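Local coordinates for protein acyl-coenzyme A oxidase 3 (PDB 5YS9) that oxidises fatty acyl-CoA to the trans-2-enoyl-CoA with FAD as cofactor, passing the electrons to oxygen to form hydrogen peroxide in peroxisomal beta-oxidation, at residues I188-N193 with F266-I271; T197-G202 with N261-F266; T322-Y327 with R427-G432. All blocks are in the same frame, centred on the assembly; numbering follows the deposited sequence.

Contacts 1 and 2 both use strand 262-272, which pairs antiparallel with strand 186-190 at one end and strand 198-201 at the other; their centres lie about 14 Å apart and they share F266. Along the chain contact 2 is nested inside the loop closed by contact 1, and both belong to the beta-rich middle domain. Contact 3 follows later, in the helical C-alpha1 region, its centre about 39 Å from that of contact 2 and about 52 Å from that of contact 1. Contacts 2 and 3 touch two different FAD molecules. Since the FAD at contact 2 also bonds Q428 O of the second subunit, each cofactor is bound by both chains of the dimer.

Contact 1: residues I188-N193 with F266-I271; sequences IINTPN and FTNVRI
I188 meets N268 and V269: its CG2, anti to the backbone N, lies 3.7 Å from N268 CA, while its CA-H faces the carbonyl O of V269. I188 and R270 form a non-hydrogen-bonded antiparallel pair, and R270 reaches away to a salt bridge with E186. I189 is the hydrogen-bonded partner of V269. I189 N donates to V269 O over 2.9 Å, and V269 N returns a bond of 3.1 Å to I189 O. The I189 side chain, on the buried face with V269, divides its contacts between two branches. CG2 sits 3.7 Å above one face of the F266 ring, offset toward the rim, a CH-pi contact; CD1 reaches I271 CD1. At N190 the regular ladder gives way. Its CG is anti to the backbone N (chi1 -164°), which brings the amide alongside that of N268, their planes 11° apart, and OD1 receives N268 N at 3.2 Å, in the amide plane and on a lone pair. I189 O is already taken by V269 N, and N268 has a positive phi (51°), consistent with the break in the ladder. T191 bonds F266 twice, through its backbone N and its hydroxyl: N donates to F266 O over 2.8 Å, and OG1 accepts F266 N over 2.9 Å while lying at the edge of the F266 ring. From I189 to T191 is two residues, but from V269 to F266 is three, an extra residue on the second strand, consistent with the bulge or short loop that interrupts strand 262-272 here. V231 of strand 222-232 and C213 of strand 210-219 pack against I189 and F266. The arrangement is an antiparallel ladder, locally interrupted, in the beta-sheet middle domain of the acyl-CoA oxidase and dehydrogenase families.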
loop_
_atom_site.group_PDB
_atom_site.type_symbol
_atom_site.label_atom_id
_atom_site.label_comp_id
_atom_site.label_asym_id
_atom_site.label_seq_id
_atom_site.Cartn_x
_atom_site.Cartn_y
_atom_site.Cartn_z
ATOM N N ILE A 188 -35.794 -25.024 5.749
ATOM C CA ILE A 188 -35.255 -25.103 4.417
ATOM C C ILE A 188 -34.316 -23.906 4.219
ATOM O O ILE A 188 -34.776 -22.762 4.151
ATOM C CB ILE A 188 -36.363 -25.053 3.362
ATOM C CG1 ILE A 188 -37.366 -26.206 3.590
ATOM C CG2 ILE A 188 -35.764 -25.140 1.953
ATOM C CD1 ILE A 188 -38.490 -26.253 2.541
ATOM N N ILE A 189 -33.015 -24.191 4.086
ATOM C CA ILE A 189 -32.005 -23.189 3.767
ATOM C C ILE A 189 -31.832 -23.066 2.247
ATOM O O ILE A 189 -31.531 -24.066 1.571
ATOM C CB ILE A 189 -30.640 -23.513 4.375
ATOM C CG1 ILE A 189 -30.761 -23.881 5.888
ATOM C CG2 ILE A 189 -29.698 -22.335 4.144
ATOM C CD1 ILE A 189 -31.578 -22.906 6.728
ATOM N N ASN A 190 -32.044 -21.851 1.717
ATOM C CA ASN A 190 -32.040 -21.643 0.285
ATOM C C ASN A 190 -31.329 -20.360 -0.125
ATOM O O ASN A 190 -31.538 -19.282 0.452
ATOM C CB ASN A 190 -33.458 -21.695 -0.327
ATOM C CG ASN A 190 -33.435 -21.871 -1.842
ATOM O OD1 ASN A 190 -33.024 -22.937 -2.374
ATOM N ND2 ASN A 190 -33.817 -20.810 -2.555
ATOM N N THR A 191 -30.510 -20.511 -1.163
ATOM C CA THR A 191 -29.850 -19.410 -1.833
ATOM C C THR A 191 -30.733 -19.062 -3.076
ATOM O O THR A 191 -30.698 -19.764 -4.063
ATOM C CB THR A 191 -28.419 -19.861 -2.296
ATOM O OG1 THR A 191 -27.650 -20.401 -1.200
ATOM C CG2 THR A 191 -27.678 -18.700 -2.958
ATOM N N PRO A 192 -31.495 -17.958 -3.062
ATOM C CA PRO A 192 -32.469 -17.723 -4.182
ATOM C C PRO A 192 -31.902 -17.366 -5.596
ATOM O O PRO A 192 -32.487 -17.725 -6.602
ATOM C CB PRO A 192 -33.342 -16.594 -3.647
ATOM C CG PRO A 192 -32.431 -15.850 -2.681
ATOM C CD PRO A 192 -31.558 -16.902 -2.033
ATOM N N ASN A 193 -30.793 -16.650 -5.605
ATOM C CA ASN A 193 -30.065 -16.324 -6.803
ATOM C C ASN A 193 -28.589 -16.429 -6.508
ATOM O O ASN A 193 -28.193 -16.505 -5.371
ATOM C CB ASN A 193 -30.438 -14.949 -7.351
ATOM C CG ASN A 193 -29.954 -13.816 -6.485
ATOM O OD1 ASN A 193 -30.669 -13.343 -5.629
ATOM N ND2 ASN A 193 -28.746 -13.372 -6.716
ATOM N N PHE A 266 -26.710 -23.102 -1.131
ATOM C CA PHE A 266 -27.678 -24.040 -0.547
ATOM C C PHE A 266 -28.914 -24.095 -1.419
ATOM O O PHE A 266 -29.486 -23.070 -1.731
ATOM C CB PHE A 266 -28.139 -23.541 0.816
ATOM C CG PHE A 266 -27.030 -23.218 1.748
ATOM C CD1 PHE A 266 -26.444 -21.937 1.741
ATOM C CD2 PHE A 266 -26.597 -24.144 2.668
ATOM C CE1 PHE A 266 -25.406 -21.630 2.602
ATOM C CE2 PHE A 266 -25.559 -23.831 3.550
ATOM C CZ PHE A 266 -24.953 -22.588 3.495
ATOM N N THR A 267 -29.342 -25.274 -1.778
ATOM C CA THR A 267 -30.555 -25.446 -2.568
ATOM C C THR A 267 -31.455 -26.408 -1.811
ATOM O O THR A 267 -31.147 -27.611 -1.677
ATOM C CB THR A 267 -30.233 -25.980 -3.973
ATOM O OG1 THR A 267 -29.189 -25.177 -4.561
ATOM C CG2 THR A 267 -31.494 -25.959 -4.863
ATOM N N ASN A 268 -32.501 -25.847 -1.219
ATOM C CA ASN A 268 -33.513 -26.627 -0.530
ATOM C C ASN A 268 -32.962 -27.611 0.475
ATOM O O ASN A 268 -33.428 -28.732 0.592
ATOM C CB ASN A 268 -34.434 -27.276 -1.558
ATOM C CG ASN A 268 -35.067 -26.219 -2.461
ATOM O OD1 ASN A 268 -35.650 -25.233 -1.968
ATOM N ND2 ASN A 268 -34.894 -26.370 -3.780
ATOM N N VAL A 269 -31.982 -27.144 1.232
ATOM C CA VAL A 269 -31.307 -27.978 2.211
ATOM C C VAL A 269 -32.177 -28.040 3.475
ATOM O O VAL A 269 -32.569 -27.015 4.040
ATOM C CB VAL A 269 -29.919 -27.408 2.515
ATOM C CG1 VAL A 269 -29.255 -28.111 3.671
ATOM C CG2 VAL A 269 -29.073 -27.502 1.268
ATOM N N ARG A 270 -32.474 -29.252 3.890
ATOM C CA ARG A 270 -33.398 -29.499 4.956
ATOM C C ARG A 270 -32.582 -29.647 6.227
ATOM O O ARG A 270 -31.665 -30.447 6.265
ATOM C CB ARG A 270 -34.208 -30.763 4.621
ATOM C CG ARG A 270 -35.190 -30.616 3.438
ATOM C CD ARG A 270 -36.580 -31.155 3.828
ATOM N NE ARG A 270 -37.656 -31.074 2.813
ATOM C CZ ARG A 270 -38.970 -30.926 3.071
ATOM N NH1 ARG A 270 -39.447 -30.816 4.319
ATOM N NH2 ARG A 270 -39.834 -30.873 2.059
ATOM N N ILE A 271 -32.857 -28.835 7.244
ATOM C CA ILE A 271 -32.216 -29.020 8.556
ATOM C C ILE A 271 -33.271 -29.085 9.673
ATOM O O ILE A 271 -34.321 -28.467 9.541
ATOM C CB ILE A 271 -31.177 -27.918 8.912
ATOM C CG1 ILE A 271 -31.810 -26.552 8.997
ATOM C CG2 ILE A 271 -30.015 -27.900 7.926
ATOM C CD1 ILE A 271 -30.882 -25.534 9.597
#

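Contact 2: residues T197-G202 with N261-F266; sequences TKWWIG and NGWIQF. With FAD (flavin-adenine dinucleotide), chain C.
W200 and N261 meet next to the flavin, with N261 CB at the edge of the indole, 4.0 Å from W200 CE3. One face of that indole carries FAD C8, 3.9 Å above its plane, and the opposite face is covered by W199 CD1. G202 N donates to the flavin O4 over 3.2 Å at an N-H...O angle of 161°. Behind this first shell, the main chain fixes the donor. I201 and G262 form a hydrogen-bonded antiparallel pair, in which G262 N bonds I201 O over 2.8 Å from well above the carbonyl plane; K198 and I264 form another. The register slips by one residue between the pairs, a beta bulge; the chain turns a corner at W200, whose indole lies against the flavin. Further out, W199 CE3 lies 3.6 Å from W263 CB, and the two indoles are nearly parallel (20°) but slid so far apart that they barely overlap. K198 CG touches the edge of F266 at CE1, and its amine bonds F214 O and M162 O and forms a salt bridge with E164. At the far end Q265 NE2 donates to T197 OG1 over 3.0 Å, the hydroxyl oxygen lying close to the plane of the amide; it also bonds T194 O. A leucine in place of Q265 would probably leave T197 OG1 without its amide donor and the start of strand 198-201 less firmly tied to strand 262-272. H433 of the second subunit meets both W199 and W200, and F660 of that subunit meets W263 edge-to-face, so the tryptophan side faces the dimer interface. Chemically, the ladder presents a backbone N-H to the flavin carbonyl; this bond would polarise C4=O4 and is likely to help the pyrimidine end of the isoalloxazine accept electron density on reduction.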
loop_
_atom_site.group_PDB
_atom_site.type_symbol
_atom_site.label_atom_id
_atom_site.label_comp_id
_atom_site.label_asym_id
_atom_site.label_seq_id
_atom_site.Cartn_x
_atom_site.Cartn_y
_atom_site.Cartn_z
ATOM N N THR A 197 -24.991 -16.111 -3.128
ATOM C CA THR A 197 -24.034 -17.152 -2.835
ATOM C C THR A 197 -23.141 -16.674 -1.708
ATOM O O THR A 197 -22.602 -15.585 -1.764
ATOM C CB THR A 197 -23.147 -17.431 -4.066
ATOM O OG1 THR A 197 -23.940 -17.952 -5.127
ATOM C CG2 THR A 197 -22.071 -18.417 -3.757
ATOM N N LYS A 198 -22.964 -17.509 -0.698
ATOM C CA LYS A 198 -22.013 -17.232 0.348
ATOM C C LYS A 198 -20.613 -17.089 -0.294
ATOM O O LYS A 198 -20.315 -17.745 -1.351
ATOM C CB LYS A 198 -22.009 -18.293 1.439
ATOM C CG LYS A 198 -23.303 -18.470 2.195
ATOM C CD LYS A 198 -23.764 -17.174 2.861
ATOM C CE LYS A 198 -24.913 -17.376 3.847
ATOM N NZ LYS A 198 -25.430 -16.088 4.405
ATOM N N TRP A 199 -19.825 -16.178 0.294
ATOM C CA TRP A 199 -18.595 -15.726 -0.311
ATOM C C TRP A 199 -17.596 -15.366 0.737
ATOM O O TRP A 199 -17.961 -14.875 1.786
ATOM C CB TRP A 199 -18.841 -14.508 -1.227
ATOM C CG TRP A 199 -17.837 -14.474 -2.386
ATOM C CD1 TRP A 199 -16.652 -13.793 -2.429
ATOM C CD2 TRP A 199 -17.901 -15.212 -3.606
ATOM N NE1 TRP A 199 -15.979 -14.058 -3.606
ATOM C CE2 TRP A 199 -16.743 -14.908 -4.356
ATOM C CE3 TRP A 199 -18.834 -16.086 -4.155
ATOM C CZ2 TRP A 199 -16.512 -15.437 -5.635
ATOM C CZ3 TRP A 199 -18.584 -16.627 -5.442
ATOM C CH2 TRP A 199 -17.445 -16.297 -6.149
ATOM N N TRP A 200 -16.327 -15.586 0.407
ATOM C CA TRP A 200 -15.177 -15.436 1.297
ATOM C C TRP A 200 -15.198 -16.314 2.561
ATOM O O TRP A 200 -14.545 -15.970 3.566
ATOM C CB TRP A 200 -14.935 -13.961 1.691
ATOM C CG TRP A 200 -14.598 -13.088 0.582
ATOM C CD1 TRP A 200 -15.215 -11.947 0.225
ATOM C CD2 TRP A 200 -13.514 -13.265 -0.324
ATOM N NE1 TRP A 200 -14.602 -11.403 -0.889
ATOM C CE2 TRP A 200 -13.561 -12.218 -1.245
ATOM C CE3 TRP A 200 -12.516 -14.221 -0.455
ATOM C CZ2 TRP A 200 -12.645 -12.111 -2.289
ATOM C CZ3 TRP A 200 -11.604 -14.100 -1.508
ATOM C CH2 TRP A 200 -11.687 -13.069 -2.397
ATOM N N ILE A 201 -15.887 -17.459 2.513
ATOM C CA ILE A 201 -16.007 -18.316 3.725
ATOM C C ILE A 201 -14.703 -19.130 3.951
ATOM O O ILE A 201 -14.447 -20.175 3.280
ATOM C CB ILE A 201 -17.229 -19.283 3.676
ATOM C CG1 ILE A 201 -18.497 -18.557 3.202
ATOM C CG2 ILE A 201 -17.483 -19.875 5.051
ATOM C CD1 ILE A 201 -18.795 -17.229 3.901
ATOM N N GLY A 202 -13.888 -18.642 4.890
ATOM C CA GLY A 202 -12.648 -19.318 5.276
ATOM C C GLY A 202 -12.908 -20.712 5.791
ATOM O O GLY A 202 -13.781 -20.898 6.616
ATOM N N ASN A 261 -10.748 -20.014 1.397
ATOM C CA ASN A 261 -11.982 -19.286 1.342
ATOM C C ASN A 261 -12.788 -19.877 0.204
ATOM O O ASN A 261 -12.303 -20.018 -0.923
ATOM C CB ASN A 261 -11.765 -17.811 1.078
ATOM C CG ASN A 261 -11.058 -17.127 2.197
ATOM O OD1 ASN A 261 -11.691 -16.646 3.157
ATOM N ND2 ASN A 261 -9.724 -17.027 2.079
ATOM N N GLY A 262 -14.024 -20.226 0.507
ATOM C CA GLY A 262 -14.833 -20.851 -0.460
ATOM C C GLY A 262 -16.144 -20.132 -0.558
ATOM O O GLY A 262 -16.495 -19.383 0.352
ATOM N N TRP A 263 -16.826 -20.362 -1.685
ATOM C CA TRP A 263 -18.210 -19.959 -1.893
ATOM C C TRP A 263 -19.114 -21.113 -1.559
ATOM O O TRP A 263 -18.700 -22.232 -1.709
ATOM C CB TRP A 263 -18.485 -19.555 -3.342
ATOM C CG TRP A 263 -18.174 -20.565 -4.396
ATOM C CD1 TRP A 263 -16.998 -20.673 -5.048
ATOM C CD2 TRP A 263 -19.024 -21.574 -4.938
ATOM N NE1 TRP A 263 -17.040 -21.683 -5.948
ATOM C CE2 TRP A 263 -18.274 -22.256 -5.925
ATOM C CE3 TRP A 263 -20.339 -21.970 -4.708
ATOM C CZ2 TRP A 263 -18.789 -23.307 -6.685
ATOM C CZ3 TRP A 263 -20.873 -23.032 -5.471
ATOM C CH2 TRP A 263 -20.101 -23.674 -6.447
ATOM N N ILE A 264 -20.330 -20.833 -1.104
ATOM C CA ILE A 264 -21.331 -21.859 -0.850
ATOM C C ILE A 264 -22.707 -21.444 -1.404
ATOM O O ILE A 264 -23.155 -20.321 -1.215
ATOM C CB ILE A 264 -21.512 -22.160 0.661
ATOM C CG1 ILE A 264 -20.159 -22.137 1.418
ATOM C CG2 ILE A 264 -22.232 -23.504 0.850
ATOM C CD1 ILE A 264 -20.313 -22.265 2.930
ATOM N N GLN A 265 -23.376 -22.387 -2.054
ATOM C CA GLN A 265 -24.778 -22.305 -2.364
ATOM C C GLN A 265 -25.527 -23.444 -1.680
ATOM O O GLN A 265 -25.036 -24.583 -1.655
ATOM C CB GLN A 265 -24.970 -22.421 -3.845
ATOM C CG GLN A 265 -24.140 -21.411 -4.639
ATOM C CD GLN A 265 -24.437 -21.479 -6.081
ATOM O OE1 GLN A 265 -24.848 -22.500 -6.546
ATOM N NE2 GLN A 265 -24.281 -20.389 -6.788
ATOM N N PHE A 266 -26.710 -23.102 -1.131
ATOM C CA PHE A 266 -27.678 -24.040 -0.547
ATOM C C PHE A 266 -28.914 -24.095 -1.419
ATOM O O PHE A 266 -29.486 -23.070 -1.731
ATOM C CB PHE A 266 -28.139 -23.541 0.816
ATOM C CG PHE A 266 -27.030 -23.218 1.748
ATOM C CD1 PHE A 266 -26.444 -21.937 1.741
ATOM C CD2 PHE A 266 -26.597 -24.144 2.668
ATOM C CE1 PHE A 266 -25.406 -21.630 2.602
ATOM C CE2 PHE A 266 -25.559 -23.831 3.550
ATOM C CZ PHE A 266 -24.953 -22.588 3.495
HETATM P PA FAD C . -19.381 -3.802 0.948
HETATM O O1A FAD C . -20.315 -3.979 -0.187
HETATM O O2A FAD C . -19.892 -3.720 2.335
HETATM O O5B FAD C . -18.625 -2.442 0.671
HETATM C C5B FAD C . -17.878 -2.275 -0.522
HETATM C C4B FAD C . -17.322 -0.869 -0.622
HETATM O O4B FAD C . -18.393 0.067 -0.614
HETATM C C3B FAD C . -16.456 -0.553 0.568
HETATM O O3B FAD C . -15.343 0.210 0.151
HETATM C C2B FAD C . -17.301 0.334 1.429
HETATM O O2B FAD C . -16.482 1.325 2.019
HETATM C C1B FAD C . -18.287 0.961 0.477
HETATM N N9A FAD C . -19.555 1.132 1.210
HETATM C C8A FAD C . -20.389 0.169 1.623
HETATM N N7A FAD C . -21.430 0.696 2.287
HETATM C C5A FAD C . -21.268 2.017 2.309
HETATM C C6A FAD C . -22.003 3.170 2.848
HETATM N N6A FAD C . -23.157 3.011 3.515
HETATM N N1A FAD C . -21.477 4.388 2.651
HETATM C C2A FAD C . -20.327 4.564 1.991
HETATM N N3A FAD C . -19.613 3.567 1.480
HETATM C C4A FAD C . -20.027 2.300 1.603
HETATM N N1 FAD C . -16.964 -13.187 5.796
HETATM C C2 FAD C . -17.447 -14.188 6.546
HETATM O O2 FAD C . -18.616 -14.146 6.921
HETATM N N3 FAD C . -16.724 -15.233 6.918
HETATM C C4 FAD C . -15.464 -15.361 6.568
HETATM O O4 FAD C . -14.826 -16.344 6.921
HETATM C C4X FAD C . -14.853 -14.317 5.746
HETATM N N5 FAD C . -13.587 -14.400 5.359
HETATM C C5X FAD C . -13.060 -13.438 4.599
HETATM C C6 FAD C . -11.750 -13.571 4.216
HETATM C C7 FAD C . -11.164 -12.615 3.434
HETATM C C7M FAD C . -9.726 -12.791 3.046
HETATM C C8 FAD C . -11.950 -11.438 3.007
HETATM C C8M FAD C . -11.328 -10.373 2.158
HETATM C C9 FAD C . -13.265 -11.295 3.397
HETATM C C9A FAD C . -13.854 -12.259 4.180
HETATM N N10 FAD C . -15.187 -12.143 4.591
HETATM C C10 FAD C . -15.704 -13.185 5.365
HETATM C "C1'" FAD C . -16.028 -11.020 4.181
HETATM C "C2'" FAD C . -15.772 -9.692 4.871
HETATM O "O2'" FAD C . -16.259 -9.788 6.199
HETATM C "C3'" FAD C . -16.511 -8.600 4.101
HETATM O "O3'" FAD C . -15.872 -8.499 2.842
HETATM C "C4'" FAD C . -16.555 -7.192 4.696
HETATM O "O4'" FAD C . -17.008 -7.178 6.042
HETATM C "C5'" FAD C . -17.540 -6.330 3.942
HETATM O "O5'" FAD C . -17.094 -6.139 2.619
HETATM P P FAD C . -18.060 -6.290 1.376
HETATM O O1P FAD C . -17.347 -7.120 0.383
HETATM O O2P FAD C . -19.403 -6.684 1.867
HETATM O O3P FAD C . -18.142 -4.809 0.819
#

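Contact 3: residues T322-Y327 with R427-G432; sequences TIALRY and RQACGG. With FAD (flavin-adenine dinucleotide), chain D.
A324 on helix 300-330 and C430, just past helix 391-428, bring their backbones nearest, with CA atoms 6.1 Å apart. The first segment is regular helix, whereas the second leaves its helix through a type I turn from Q428 to G431, in which G431 N bonds Q428 O. No direct hydrogen bond links the two backbones. A water does so instead, donating to A324 O at 3.0 Å and to A429 O at 2.7 Å. Positive phi at G431 (62°) favours glycine, and a side chain there would also collide with the FAD pyrophosphate. The side-chain contact centres on C430: its SG lies 3.8 Å from A324 CA and equally far from Y327 CD2. Relative to the Y327 ring the sulfur lies 4.7 Å from the centroid and 46° off the normal, an oblique sulfur-aromatic contact. With CG anti to the backbone N (chi1 -172°), Y327 runs alongside the turn, and its CE2 also packs on C430 CA. A429 O sits at the ring edge, and the phenol OH bonds H433 ND1. The methyls of A324 and A429 touch more loosely. On its other side the turn binds the cofactor: Q428 O accepts the ribose O3B at 2.8 Å, and G432 N donates to O1P at 3.0 Å. Q428 O, which also accepts G431 N, and G432 N just after the turn thus contact FAD, while C430 and, more loosely, A429 pack against helix 300-330. Around this junction, L355 of helix 349-385 packs on both A324 and A429, F441 of helix 441-448 covers C430 and I323, and helix 630-635 borders T322 and L325, so the contact lies within the helical bundle, with FAD beyond the turn.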
loop_
_atom_site.group_PDB
_atom_site.type_symbol
_atom_site.label_atom_id
_atom_site.label_comp_id
_atom_site.label_asym_id
_atom_site.label_seq_id
_atom_site.Cartn_x
_atom_site.Cartn_y
_atom_site.Cartn_z
ATOM N N THR A 322 10.930 -2.137 13.455
ATOM C CA THR A 322 12.220 -2.637 13.877
ATOM C C THR A 322 13.148 -2.978 12.721
ATOM O O THR A 322 14.299 -2.606 12.735
ATOM C CB THR A 322 12.104 -3.827 14.837
ATOM O OG1 THR A 322 11.344 -3.447 15.971
ATOM C CG2 THR A 322 13.443 -4.246 15.307
ATOM N N ILE A 323 12.639 -3.644 11.699
ATOM C CA ILE A 323 13.449 -3.916 10.476
ATOM C C ILE A 323 14.014 -2.617 9.881
ATOM O O ILE A 323 15.261 -2.502 9.658
ATOM C CB ILE A 323 12.651 -4.701 9.416
ATOM C CG1 ILE A 323 12.441 -6.140 9.904
ATOM C CG2 ILE A 323 13.359 -4.688 8.059
ATOM C CD1 ILE A 323 11.282 -6.819 9.192
ATOM N N ALA A 324 13.125 -1.643 9.656
ATOM C CA ALA A 324 13.553 -0.376 8.984
ATOM C C ALA A 324 14.551 0.408 9.783
ATOM O O ALA A 324 15.478 0.951 9.192
ATOM C CB ALA A 324 12.382 0.517 8.649
ATOM N N LEU A 325 14.359 0.463 11.108
ATOM C CA LEU A 325 15.236 1.244 12.003
ATOM C C LEU A 325 16.637 0.658 12.171
ATOM O O LEU A 325 17.625 1.395 12.188
ATOM C CB LEU A 325 14.575 1.459 13.370
ATOM C CG LEU A 325 13.496 2.550 13.326
ATOM C CD1 LEU A 325 12.685 2.675 14.608
ATOM C CD2 LEU A 325 14.093 3.906 12.962
ATOM N N ARG A 326 16.717 -0.658 12.307
ATOM C CA ARG A 326 18.012 -1.333 12.374
ATOM C C ARG A 326 18.771 -1.180 11.079
ATOM O O ARG A 326 19.961 -0.826 11.106
ATOM C CB ARG A 326 17.865 -2.818 12.709
ATOM C CG ARG A 326 17.573 -3.050 14.168
ATOM C CD ARG A 326 17.291 -4.509 14.420
ATOM N NE ARG A 326 16.822 -4.643 15.787
ATOM C CZ ARG A 326 16.478 -5.776 16.406
ATOM N NH1 ARG A 326 16.492 -6.937 15.769
ATOM N NH2 ARG A 326 16.068 -5.711 17.680
ATOM N N TYR A 327 18.095 -1.430 9.949
ATOM C CA TYR A 327 18.664 -1.071 8.644
ATOM C C TYR A 327 19.149 0.360 8.633
ATOM O O TYR A 327 20.286 0.638 8.294
ATOM C CB TYR A 327 17.656 -1.223 7.510
ATOM C CG TYR A 327 18.253 -1.049 6.136
ATOM C CD1 TYR A 327 19.233 -1.909 5.675
ATOM C CD2 TYR A 327 17.831 -0.059 5.305
ATOM C CE1 TYR A 327 19.814 -1.746 4.441
ATOM C CE2 TYR A 327 18.405 0.115 4.065
ATOM C CZ TYR A 327 19.397 -0.745 3.628
ATOM O OH TYR A 327 19.945 -0.611 2.362
ATOM N N ARG A 427 9.005 -0.300 4.224
ATOM C CA ARG A 427 9.568 -0.904 3.044
ATOM C C ARG A 427 10.301 0.116 2.196
ATOM O O ARG A 427 11.398 -0.134 1.746
ATOM C CB ARG A 427 8.488 -1.606 2.224
ATOM C CG ARG A 427 8.892 -1.930 0.797
ATOM C CD ARG A 427 7.754 -2.488 -0.022
ATOM N NE ARG A 427 6.738 -1.515 -0.390
ATOM C CZ ARG A 427 6.942 -0.448 -1.141
ATOM N NH1 ARG A 427 5.952 0.362 -1.416
ATOM N NH2 ARG A 427 8.129 -0.187 -1.619
ATOM N N GLN A 428 9.701 1.273 2.001
ATOM C CA GLN A 428 10.313 2.291 1.175
ATOM C C GLN A 428 11.599 2.774 1.799
ATOM O O GLN A 428 12.577 3.012 1.124
ATOM C CB GLN A 428 9.352 3.436 0.934
ATOM C CG GLN A 428 8.439 3.194 -0.241
ATOM C CD GLN A 428 7.280 4.145 -0.284
ATOM O OE1 GLN A 428 7.298 5.124 -1.006
ATOM N NE2 GLN A 428 6.269 3.862 0.489
ATOM N N ALA A 429 11.572 2.906 3.112
ATOM C CA ALA A 429 12.745 3.297 3.902
ATOM C C ALA A 429 13.959 2.372 3.780
ATOM O O ALA A 429 15.043 2.769 4.161
ATOM C CB ALA A 429 12.381 3.466 5.372
ATOM N N CYS A 430 13.768 1.149 3.297
ATOM C CA CYS A 430 14.862 0.219 3.061
ATOM C C CYS A 430 15.206 0.156 1.568
ATOM O O CYS A 430 15.874 -0.807 1.116
ATOM C CB CYS A 430 14.452 -1.158 3.560
ATOM S SG CYS A 430 14.177 -1.215 5.312
ATOM N N GLY A 431 14.679 1.112 0.781
ATOM C CA GLY A 431 15.055 1.209 -0.613
ATOM C C GLY A 431 14.694 -0.020 -1.393
ATOM O O GLY A 431 13.776 -0.672 -1.036
ATOM N N GLY A 432 15.433 -0.327 -2.449
ATOM C CA GLY A 432 15.247 -1.553 -3.215
ATOM C C GLY A 432 15.334 -2.860 -2.430
ATOM O O GLY A 432 14.624 -3.834 -2.742
HETATM P PA FAD D . 19.383 3.862 -0.925
HETATM O O1A FAD D . 19.837 4.744 -2.024
HETATM O O2A FAD D . 20.305 3.467 0.163
HETATM O O5B FAD D . 18.135 4.464 -0.176
HETATM C C5B FAD D . 17.556 3.656 0.838
HETATM C C4B FAD D . 16.644 4.516 1.671
HETATM O O4B FAD D . 17.414 5.545 2.276
HETATM C C3B FAD D . 15.650 5.179 0.752
HETATM O O3B FAD D . 14.358 5.137 1.325
HETATM C C2B FAD D . 16.082 6.611 0.693
HETATM O O2B FAD D . 14.941 7.455 0.597
HETATM C C1B FAD D . 16.856 6.808 1.977
HETATM N N9A FAD D . 17.907 7.768 1.638
HETATM C C8A FAD D . 18.997 7.506 0.912
HETATM N N7A FAD D . 19.735 8.621 0.764
HETATM C C5A FAD D . 19.106 9.621 1.391
HETATM C C6A FAD D . 19.340 11.058 1.615
HETATM N N6A FAD D . 20.429 11.681 1.134
HETATM N N1A FAD D . 18.424 11.727 2.325
HETATM C C2A FAD D . 17.336 11.125 2.814
HETATM N N3A FAD D . 17.056 9.831 2.651
HETATM C C4A FAD D . 17.891 9.049 1.958
HETATM N N1 FAD D . 19.602 -1.527 -10.701
HETATM C C2 FAD D . 20.273 -1.728 -11.844
HETATM O O2 FAD D . 21.341 -1.150 -12.001
HETATM N N3 FAD D . 19.830 -2.508 -12.819
HETATM C C4 FAD D . 18.688 -3.153 -12.727
HETATM O O4 FAD D . 18.313 -3.868 -13.644
HETATM C C4X FAD D . 17.887 -2.998 -11.512
HETATM N N5 FAD D . 16.719 -3.623 -11.360
HETATM C C5X FAD D . 16.014 -3.474 -10.236
HETATM C C6 FAD D . 14.824 -4.157 -10.110
HETATM C C7 FAD D . 14.082 -4.023 -8.965
HETATM C C7M FAD D . 12.784 -4.754 -8.837
HETATM C C8 FAD D . 14.570 -3.153 -7.876
HETATM C C8M FAD D . 13.769 -2.999 -6.626
HETATM C C9 FAD D . 15.756 -2.468 -8.003
HETATM C C9A FAD D . 16.506 -2.602 -9.147
HETATM N N10 FAD D . 17.721 -1.915 -9.294
HETATM C C10 FAD D . 18.429 -2.118 -10.472
HETATM C "C1'" FAD D . 18.271 -1.049 -8.250
HETATM C "C2'" FAD D . 17.461 0.217 -7.964
HETATM O "O2'" FAD D . 17.756 1.219 -8.931
HETATM C "C3'" FAD D . 17.761 0.739 -6.558
HETATM O "O3'" FAD D . 16.989 -0.017 -5.649
HETATM C "C4'" FAD D . 17.423 2.202 -6.320
HETATM O "O4'" FAD D . 17.772 2.943 -7.480
HETATM C "C5'" FAD D . 18.224 2.811 -5.180
HETATM O "O5'" FAD D . 17.769 2.483 -3.877
HETATM P P FAD D . 18.774 1.831 -2.828
HETATM O O1P FAD D . 18.347 0.446 -2.527
HETATM O O2P FAD D . 20.147 2.062 -3.318
HETATM O O3P FAD D . 18.560 2.604 -1.461
HETATM O O HOH W 1 15.751 2.609 6.750
#